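Local coordinates for PRESAN domain-containing protein (Plasmodium falciparum, PDB 7D2W) that is of unknown function but belongs to the PHIST family of Plasmodium falciparum and probably binds other proteins through a domain built as a four-helix bundle, at residues A[125-130]-A[164-169]; A[136-141]-A[160-165]. All blocks are in the same frame, centred on the assembly; numbering follows the deposited sequence.

Interaction 1 of 2, residues A[125-130]-A[164-169]; sequences NMMVST and DKLHTD
Val128 and Leu166 mark where the two backbones come nearest, with Val128 CA 7.7 Å from Leu166 CA, and around them the helical segments 125-130 and 164-169 run nearly antiparallel (171°) with their axes 10.8 Å apart. At that spacing the gap must be filled by side chains, and Leu166 contributes the largest share. Its CG lies anti to the backbone N (chi1 172°), which sends the forked end across toward helix 117-144, where the two methyls divide the work. CD1 settles against Met127, 4.0 Å from Met127 CB and 4.1 Å from Met127 CE; the thioether chain is bent at both chi2 and chi3, so that its terminal methyl folds back to the leucine. CD2 lies 3.8 Å from the backbone Met127 O and equally close to Val128 CG1, the Val128 and Leu166 side chains crossing at about a right angle. A branched leucine suits this place because one residue can touch two successive residues of the opposing helix.

Val128 CG1 serves a second neighbour too. It sits at the edge of the His167 imidazole, near the ring plane, 3.9 Å from His167 NE2. That nitrogen is hydrogen-bonded to Thr83 OG1 on helix 65-93, a bond that satisfies NE2 and probably helps fix the rotation of the ring. The compact valine fits this buried position, whereas the flexible Met127 lies at the exposed margin.

The contact is thus a stretch of the helical-bundle packing between helices 117-144 and 149-181. Helix 65-93 closes its inner side, with Thr83 against Val128 and Leu86 against His167, while the ring of Phe163, one turn earlier on helix 149-181, meets the His167 ring with the planes about 55° apart.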
ATOM      1  N   ASN A 125      -4.832  -0.808 -16.334  1.00 25.01           N
ATOM      2  CA  ASN A 125      -4.492   0.394 -17.082  1.00 25.59           C
ATOM      3  C   ASN A 125      -5.583   1.456 -16.972  1.00 26.98           C
ATOM      4  O   ASN A 125      -5.286   2.654 -16.896  1.00 27.10           O
ATOM      5  CB  ASN A 125      -4.200   0.019 -18.533  1.00 31.11           C
ATOM      6  CG  ASN A 125      -2.822  -0.625 -18.681  1.00 40.18           C
ATOM      7  OD1 ASN A 125      -1.816  -0.028 -18.308  1.00 35.90           O
ATOM      8  ND2 ASN A 125      -2.780  -1.857 -19.172  1.00 41.41           N
ATOM      9  N   MET A 126      -6.853   1.048 -16.939  1.00 27.66           N
ATOM     10  CA  MET A 126      -7.913   2.041 -16.754  1.00 27.82           C
ATOM     11  C   MET A 126      -7.848   2.696 -15.371  1.00 31.54           C
ATOM     12  O   MET A 126      -8.049   3.912 -15.246  1.00 29.83           O
ATOM     13  CB  MET A 126      -9.281   1.395 -16.970  1.00 27.81           C
ATOM     14  CG  MET A 126     -10.390   2.418 -17.036  1.00 41.98           C
ATOM     15  SD  MET A 126     -10.351   3.493 -18.481  1.00 48.59           S
ATOM     16  CE  MET A 126      -9.736   2.365 -19.728  1.00 36.27           C
ATOM     17  N   MET A 127      -7.593   1.917 -14.318  1.00 29.53           N
ATOM     18  CA  MET A 127      -7.491   2.512 -12.986  1.00 28.72           C
ATOM     19  C   MET A 127      -6.306   3.478 -12.906  1.00 29.47           C
ATOM     20  O   MET A 127      -6.446   4.603 -12.412  1.00 28.46           O
ATOM     21  CB  MET A 127      -7.378   1.423 -11.910  1.00 23.80           C
ATOM     22  CG  MET A 127      -8.669   0.575 -11.708  1.00 27.03           C
ATOM     23  SD  MET A 127     -10.116   1.574 -11.307  1.00 29.75           S
ATOM     24  CE  MET A 127      -9.677   2.133  -9.644  1.00 27.81           C
ATOM     25  N   VAL A 128      -5.134   3.075 -13.408  1.00 26.56           N
ATOM     26  CA  VAL A 128      -3.969   3.954 -13.245  1.00 31.63           C
ATOM     27  C   VAL A 128      -4.074   5.168 -14.164  1.00 30.50           C
ATOM     28  O   VAL A 128      -3.723   6.289 -13.771  1.00 30.25           O
ATOM     29  CB  VAL A 128      -2.630   3.201 -13.431  1.00 31.58           C
ATOM     30  CG1 VAL A 128      -2.483   2.076 -12.400  1.00 23.30           C
ATOM     31  CG2 VAL A 128      -2.435   2.687 -14.849  1.00 35.75           C
ATOM     32  N   SER A 129      -4.580   4.988 -15.383  1.00 29.97           N
ATOM     33  CA  SER A 129      -4.646   6.141 -16.272  1.00 33.83           C
ATOM     34  C   SER A 129      -5.665   7.157 -15.761  1.00 33.72           C
ATOM     35  O   SER A 129      -5.425   8.369 -15.835  1.00 33.95           O
ATOM     36  CB  SER A 129      -4.952   5.703 -17.705  1.00 33.42           C
ATOM     37  OG  SER A 129      -6.305   5.307 -17.799  1.00 33.24           O
ATOM     38  N   THR A 130      -6.785   6.694 -15.196  1.00 34.69           N
ATOM     39  CA  THR A 130      -7.762   7.625 -14.639  0.58 29.50           C
ATOM     40  C   THR A 130      -7.208   8.328 -13.406  1.00 31.32           C
ATOM     41  O   THR A 130      -7.463   9.521 -13.192  1.00 29.74           O
ATOM     42  CB  THR A 130      -9.062   6.897 -14.296  0.58 29.56           C
ATOM     43  OG1 THR A 130      -9.582   6.264 -15.471  0.58 30.39           O
ATOM     44  CG2 THR A 130     -10.080   7.882 -13.765  0.58 29.24           C
ATOM     45  N   ASP A 164       0.733   4.211  -4.798  1.00 24.94           N
ATOM     46  CA  ASP A 164       1.207   2.992  -4.162  1.00 24.80           C
ATOM     47  C   ASP A 164       0.039   2.178  -3.609  1.00 21.09           C
ATOM     48  O   ASP A 164       0.041   0.942  -3.694  1.00 26.36           O
ATOM     49  CB  ASP A 164       2.196   3.317  -3.045  1.00 28.92           C
ATOM     50  CG  ASP A 164       3.529   3.821  -3.567  1.00 35.27           C
ATOM     51  OD1 ASP A 164       3.813   3.681  -4.792  1.00 30.44           O
ATOM     52  OD2 ASP A 164       4.299   4.355  -2.735  1.00 28.92           O
ATOM     53  N   LYS A 165      -0.962   2.853  -3.043  1.00 21.96           N
ATOM     54  CA  LYS A 165      -2.125   2.129  -2.532  1.00 27.09           C
ATOM     55  C   LYS A 165      -2.926   1.514  -3.668  1.00 29.92           C
ATOM     56  O   LYS A 165      -3.406   0.382  -3.549  1.00 33.49           O
ATOM     57  CB  LYS A 165      -3.018   3.035  -1.684  1.00 24.81           C
ATOM     58  CG  LYS A 165      -4.406   2.396  -1.390  1.00 34.11           C
ATOM     59  CD  LYS A 165      -4.860   2.527   0.043  1.00 44.10           C
ATOM     60  CE  LYS A 165      -6.202   1.796   0.276  1.00 41.93           C
ATOM     61  NZ  LYS A 165      -6.138   0.283   0.215  1.00 32.87           N
ATOM     62  N   LEU A 166      -3.078   2.234  -4.784  1.00 26.20           N
ATOM     63  CA  LEU A 166      -3.783   1.647  -5.920  1.00 25.04           C
ATOM     64  C   LEU A 166      -3.039   0.424  -6.443  1.00 24.39           C
ATOM     65  O   LEU A 166      -3.653  -0.613  -6.712  1.00 25.08           O
ATOM     66  CB  LEU A 166      -3.981   2.688  -7.033  1.00 25.27           C
ATOM     67  CG  LEU A 166      -4.532   2.127  -8.351  1.00 30.09           C
ATOM     68  CD1 LEU A 166      -5.892   1.514  -8.152  1.00 25.17           C
ATOM     69  CD2 LEU A 166      -4.591   3.210  -9.428  1.00 31.21           C
ATOM     70  N   HIS A 167      -1.712   0.517  -6.582  1.00 23.14           N
ATOM     71  CA  HIS A 167      -0.945  -0.636  -7.050  1.00 30.33           C
ATOM     72  C   HIS A 167      -1.080  -1.810  -6.085  1.00 31.45           C
ATOM     73  O   HIS A 167      -1.134  -2.970  -6.504  1.00 26.93           O
ATOM     74  CB  HIS A 167       0.527  -0.257  -7.224  1.00 32.13           C
ATOM     75  CG  HIS A 167       0.791   0.637  -8.396  1.00 27.43           C
ATOM     76  ND1 HIS A 167       1.834   1.535  -8.424  1.00 26.62           N
ATOM     77  CD2 HIS A 167       0.149   0.766  -9.582  1.00 28.41           C
ATOM     78  CE1 HIS A 167       1.826   2.181  -9.577  1.00 26.52           C
ATOM     79  NE2 HIS A 167       0.811   1.736 -10.296  1.00 30.01           N
ATOM     80  N   THR A 168      -1.129  -1.521  -4.789  1.00 25.62           N
ATOM     81  CA  THR A 168      -1.347  -2.572  -3.801  1.00 32.70           C
ATOM     82  C   THR A 168      -2.736  -3.178  -3.957  1.00 31.85           C
ATOM     83  O   THR A 168      -2.888  -4.406  -3.961  1.00 30.43           O
ATOM     84  CB  THR A 168      -1.163  -2.004  -2.393  1.00 36.97           C
ATOM     85  OG1 THR A 168       0.167  -1.499  -2.265  1.00 31.40           O
ATOM     86  CG2 THR A 168      -1.386  -3.091  -1.322  1.00 30.54           C
ATOM     87  N   ASP A 169      -3.759  -2.327  -4.090  1.00 24.60           N
ATOM     88  CA  ASP A 169      -5.124  -2.818  -4.250  1.00 26.98           C
ATOM     89  C   ASP A 169      -5.240  -3.738  -5.456  1.00 26.53           C
ATOM     90  O   ASP A 169      -5.872  -4.803  -5.379  1.00 28.39           O
ATOM     91  CB  ASP A 169      -6.094  -1.647  -4.384  1.00 29.00           C
ATOM     92  CG  ASP A 169      -6.347  -0.946  -3.069  1.00 35.35           C
ATOM     93  OD1 ASP A 169      -5.809  -1.392  -2.037  1.00 41.88           O
ATOM     94  OD2 ASP A 169      -7.056   0.075  -3.076  1.00 35.40           O
TER

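Interaction 2 of 2, residues A[136-141]-A[160-165]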
ATOM      1  N   THR A 136      -3.257  14.922 -11.927  1.00 28.94           N
ATOM      2  CA  THR A 136      -2.716  16.049 -12.682  1.00 27.77           C
ATOM      3  C   THR A 136      -3.653  17.252 -12.624  1.00 34.51           C
ATOM      4  O   THR A 136      -3.201  18.395 -12.474  1.00 28.79           O
ATOM      5  CB  THR A 136      -2.459  15.629 -14.129  1.00 28.74           C
ATOM      6  OG1 THR A 136      -1.380  14.688 -14.149  1.00 33.56           O
ATOM      7  CG2 THR A 136      -2.089  16.845 -15.005  1.00 34.45           C
ATOM      8  N   ASN A 137      -4.964  17.013 -12.725  1.00 30.41           N
ATOM      9  CA  ASN A 137      -5.919  18.115 -12.633  1.00 37.35           C
ATOM     10  C   ASN A 137      -5.866  18.772 -11.263  1.00 37.67           C
ATOM     11  O   ASN A 137      -5.890  20.004 -11.158  1.00 40.61           O
ATOM     12  CB  ASN A 137      -7.338  17.621 -12.922  1.00 42.35           C
ATOM     13  CG  ASN A 137      -7.536  17.253 -14.370  1.00 55.74           C
ATOM     14  OD1 ASN A 137      -6.768  17.678 -15.234  1.00 59.32           O
ATOM     15  ND2 ASN A 137      -8.562  16.453 -14.648  1.00 63.43           N
ATOM     16  N   ARG A 138      -5.820  17.963 -10.196  1.00 35.37           N
ATOM     17  CA  ARG A 138      -5.668  18.519  -8.857  1.00 29.81           C
ATOM     18  C   ARG A 138      -4.355  19.285  -8.725  1.00 34.71           C
ATOM     19  O   ARG A 138      -4.292  20.294  -8.016  1.00 29.66           O
ATOM     20  CB  ARG A 138      -5.761  17.404  -7.809  1.00 32.12           C
ATOM     21  CG  ARG A 138      -7.197  16.863  -7.605  1.00 33.67           C
ATOM     22  CD  ARG A 138      -7.229  15.494  -6.912  1.00 44.11           C
ATOM     23  NE  ARG A 138      -6.461  15.471  -5.668  1.00 52.49           N
ATOM     24  CZ  ARG A 138      -5.819  14.400  -5.195  1.00 51.30           C
ATOM     25  NH1 ARG A 138      -5.855  13.231  -5.844  1.00 50.01           N
ATOM     26  NH2 ARG A 138      -5.139  14.497  -4.062  1.00 42.51           N
ATOM     27  N   PHE A 139      -3.305  18.841  -9.423  1.00 29.95           N
ATOM     28  CA  PHE A 139      -2.024  19.538  -9.364  1.00 29.67           C
ATOM     29  C   PHE A 139      -2.113  20.925  -9.999  1.00 31.92           C
ATOM     30  O   PHE A 139      -1.652  21.915  -9.418  1.00 33.72           O
ATOM     31  CB  PHE A 139      -0.949  18.691 -10.056  1.00 28.86           C
ATOM     32  CG  PHE A 139       0.414  19.311 -10.058  1.00 29.30           C
ATOM     33  CD1 PHE A 139       1.084  19.551  -8.869  1.00 35.96           C
ATOM     34  CD2 PHE A 139       1.039  19.627 -11.251  1.00 33.63           C
ATOM     35  CE1 PHE A 139       2.346  20.109  -8.868  1.00 33.73           C
ATOM     36  CE2 PHE A 139       2.310  20.181 -11.259  1.00 38.86           C
ATOM     37  CZ  PHE A 139       2.961  20.419 -10.061  1.00 33.03           C
ATOM     38  N   TYR A 140      -2.703  21.017 -11.192  1.00 32.83           N
ATOM     39  CA  TYR A 140      -2.807  22.314 -11.853  1.00 34.67           C
ATOM     40  C   TYR A 140      -3.683  23.277 -11.061  1.00 40.17           C
ATOM     41  O   TYR A 140      -3.409  24.482 -11.011  1.00 38.26           O
ATOM     42  CB  TYR A 140      -3.328  22.129 -13.277  1.00 33.87           C
ATOM     43  CG  TYR A 140      -2.221  21.855 -14.263  1.00 39.23           C
ATOM     44  CD1 TYR A 140      -1.513  22.899 -14.850  1.00 50.06           C
ATOM     45  CD2 TYR A 140      -1.879  20.557 -14.604  1.00 40.33           C
ATOM     46  CE1 TYR A 140      -0.492  22.649 -15.754  1.00 57.52           C
ATOM     47  CE2 TYR A 140      -0.860  20.295 -15.502  1.00 43.08           C
ATOM     48  CZ  TYR A 140      -0.173  21.339 -16.074  1.00 58.24           C
ATOM     49  OH  TYR A 140       0.836  21.075 -16.970  1.00 58.48           O
ATOM     50  N   ASN A 141      -4.735  22.768 -10.418  1.00 37.41           N
ATOM     51  CA  ASN A 141      -5.564  23.638  -9.592  1.00 39.15           C
ATOM     52  C   ASN A 141      -4.779  24.182  -8.404  1.00 37.61           C
ATOM     53  O   ASN A 141      -4.900  25.362  -8.061  1.00 35.78           O
ATOM     54  CB  ASN A 141      -6.820  22.891  -9.147  1.00 49.65           C
ATOM     55  CG  ASN A 141      -7.765  22.603 -10.308  1.00 65.50           C
ATOM     56  OD1 ASN A 141      -7.444  22.885 -11.463  1.00 72.08           O
ATOM     57  ND2 ASN A 141      -8.930  22.040 -10.006  1.00 68.90           N
ATOM     58  N   ILE A 160       1.821  10.216  -4.741  1.00 21.93           N
ATOM     59  CA  ILE A 160       2.624   9.009  -4.906  1.00 20.68           C
ATOM     60  C   ILE A 160       2.143   7.924  -3.949  1.00 28.89           C
ATOM     61  O   ILE A 160       1.992   6.758  -4.341  1.00 27.24           O
ATOM     62  CB  ILE A 160       4.115   9.355  -4.731  1.00 20.86           C
ATOM     63  CG1 ILE A 160       4.556  10.235  -5.909  1.00 21.22           C
ATOM     64  CG2 ILE A 160       4.996   8.072  -4.676  1.00 25.07           C
ATOM     65  CD1 ILE A 160       5.924  10.879  -5.693  1.00 23.90           C
ATOM     66  N   ASP A 161       1.847   8.295  -2.694  1.00 23.61           N
ATOM     67  CA  ASP A 161       1.282   7.328  -1.746  1.00 25.46           C
ATOM     68  C   ASP A 161      -0.025   6.744  -2.267  1.00 26.28           C
ATOM     69  O   ASP A 161      -0.297   5.551  -2.096  1.00 24.54           O
ATOM     70  CB  ASP A 161       1.001   7.980  -0.389  1.00 33.51           C
ATOM     71  CG  ASP A 161       2.244   8.471   0.320  1.00 28.65           C
ATOM     72  OD1 ASP A 161       3.349   7.962   0.057  1.00 29.91           O
ATOM     73  OD2 ASP A 161       2.094   9.361   1.189  1.00 32.01           O
ATOM     74  N   GLU A 162      -0.868   7.588  -2.861  1.00 24.36           N
ATOM     75  CA  GLU A 162      -2.144   7.120  -3.398  1.00 25.28           C
ATOM     76  C   GLU A 162      -1.939   6.136  -4.548  1.00 27.42           C
ATOM     77  O   GLU A 162      -2.691   5.153  -4.680  1.00 24.48           O
ATOM     78  CB  GLU A 162      -2.983   8.317  -3.852  1.00 22.74           C
ATOM     79  CG  GLU A 162      -4.385   7.948  -4.322  1.00 32.63           C
ATOM     80  CD  GLU A 162      -5.211   9.162  -4.704  1.00 35.84           C
ATOM     81  OE1 GLU A 162      -4.623  10.260  -4.877  1.00 31.57           O
ATOM     82  OE2 GLU A 162      -6.448   9.015  -4.820  1.00 33.18           O
ATOM     83  N   PHE A 163      -0.940   6.385  -5.400  1.00 24.79           N
ATOM     84  CA  PHE A 163      -0.604   5.424  -6.452  1.00 22.80           C
ATOM     85  C   PHE A 163      -0.063   4.124  -5.869  1.00 26.14           C
ATOM     86  O   PHE A 163      -0.340   3.036  -6.392  1.00 25.55           O
ATOM     87  CB  PHE A 163       0.414   6.037  -7.428  1.00 24.47           C
ATOM     88  CG  PHE A 163      -0.166   6.305  -8.781  1.00 23.78           C
ATOM     89  CD1 PHE A 163      -0.340   5.262  -9.684  1.00 27.44           C
ATOM     90  CD2 PHE A 163      -0.587   7.584  -9.138  1.00 27.24           C
ATOM     91  CE1 PHE A 163      -0.914   5.494 -10.930  1.00 28.53           C
ATOM     92  CE2 PHE A 163      -1.161   7.830 -10.391  1.00 26.43           C
ATOM     93  CZ  PHE A 163      -1.332   6.786 -11.279  1.00 28.28           C
ATOM     94  N   ASP A 164       0.733   4.211  -4.798  1.00 24.94           N
ATOM     95  CA  ASP A 164       1.207   2.992  -4.162  1.00 24.80           C
ATOM     96  C   ASP A 164       0.039   2.178  -3.609  1.00 21.09           C
ATOM     97  O   ASP A 164       0.041   0.942  -3.694  1.00 26.36           O
ATOM     98  CB  ASP A 164       2.196   3.317  -3.045  1.00 28.92           C
ATOM     99  CG  ASP A 164       3.529   3.821  -3.567  1.00 35.27           C
ATOM    100  OD1 ASP A 164       3.813   3.681  -4.792  1.00 30.44           O
ATOM    101  OD2 ASP A 164       4.299   4.355  -2.735  1.00 28.92           O
ATOM    102  N   LYS A 165      -0.962   2.853  -3.043  1.00 21.96           N
ATOM    103  CA  LYS A 165      -2.125   2.129  -2.532  1.00 27.09           C
ATOM    104  C   LYS A 165      -2.926   1.514  -3.668  1.00 29.92           C
ATOM    105  O   LYS A 165      -3.406   0.382  -3.549  1.00 33.49           O
ATOM    106  CB  LYS A 165      -3.018   3.035  -1.684  1.00 24.81           C
ATOM    107  CG  LYS A 165      -4.406   2.396  -1.390  1.00 34.11           C
ATOM    108  CD  LYS A 165      -4.860   2.527   0.043  1.00 44.10           C
ATOM    109  CE  LYS A 165      -6.202   1.796   0.276  1.00 41.93           C
ATOM    110  NZ  LYS A 165      -6.138   0.283   0.215  1.00 32.87           N
TER
HETATM  111  O   HOH W   1      -3.900  11.843  -3.087  1.00 36.76           O
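A turn at chi3 (52°) bends the Arg138 side chain and lays its guanidinium toward helix 149-181, while Glu162, extended through chi1 and chi2, reaches out from that helix to meet it. The two long chains cross at a slant and their flat ends are inclined by 57°, so the groups do not form the coplanar, doubly bonded pair that arginine and a carboxylate can make. Instead a single oxygen is used: Glu162 OE1 lies in the plane of the guanidinium, at its edge, 3.4 Å from Arg138 NH1. The N-H points well at the oxygen (166°), but the length makes the hydrogen bond within this salt bridge a weak one. A water supports it, taking a bond from Arg138 NH2 at 3.1 Å; the water also lies at the guanidinium edge, in its plane, and donates to Glu162 OE1.

For both groups the stronger partner is another residue. Arg138 NH1 is salt-bridged to Glu134 OE2, one turn earlier on its own helix, and Glu162 OE1 is hydrogen-bonded by Gln135 NE2, so the bridge between the segments is the secondary link. The arginine is therefore shared between two carboxylates, which probably helps to keep all three groups charged. Long, flexible residues suit this place, since they can span a wide gap between helices near solvent.

The bridge lies on the surface of the bundle, linking helices 117-144 and 149-181. Phe163 packs on Leu131 and Gln135 of helix 117-144 and on Cys79 of helix 65-93. Arg138 also touches Phe155 of helix 149-181, and the neighbouring Asp161 is salt-bridged to Arg157 of the second subunit.

How the interactions relate
Both interactions join helix 117-144 to helix 149-181, with centres 11 Å apart along the same antiparallel pair, and they share Asp164 and Lys165. Interaction 1 is the more buried, a mainly apolar contact over 167 Å² in which Leu166 and Val128 methyls pack against their neighbours, the backbone carbonyl of Met127 and the edge of His167 included. Interaction 2 is a surface contact of only 53 Å², where long charged side chains and a water span the gap. Phe163 ties them together: it belongs to the second contact's segment, yet its CZ lies 3.5 Å from Val128 O of the first. Near both, helix 149-181 also faces the second subunit, whose Tyr53 packs on the shared Lys165.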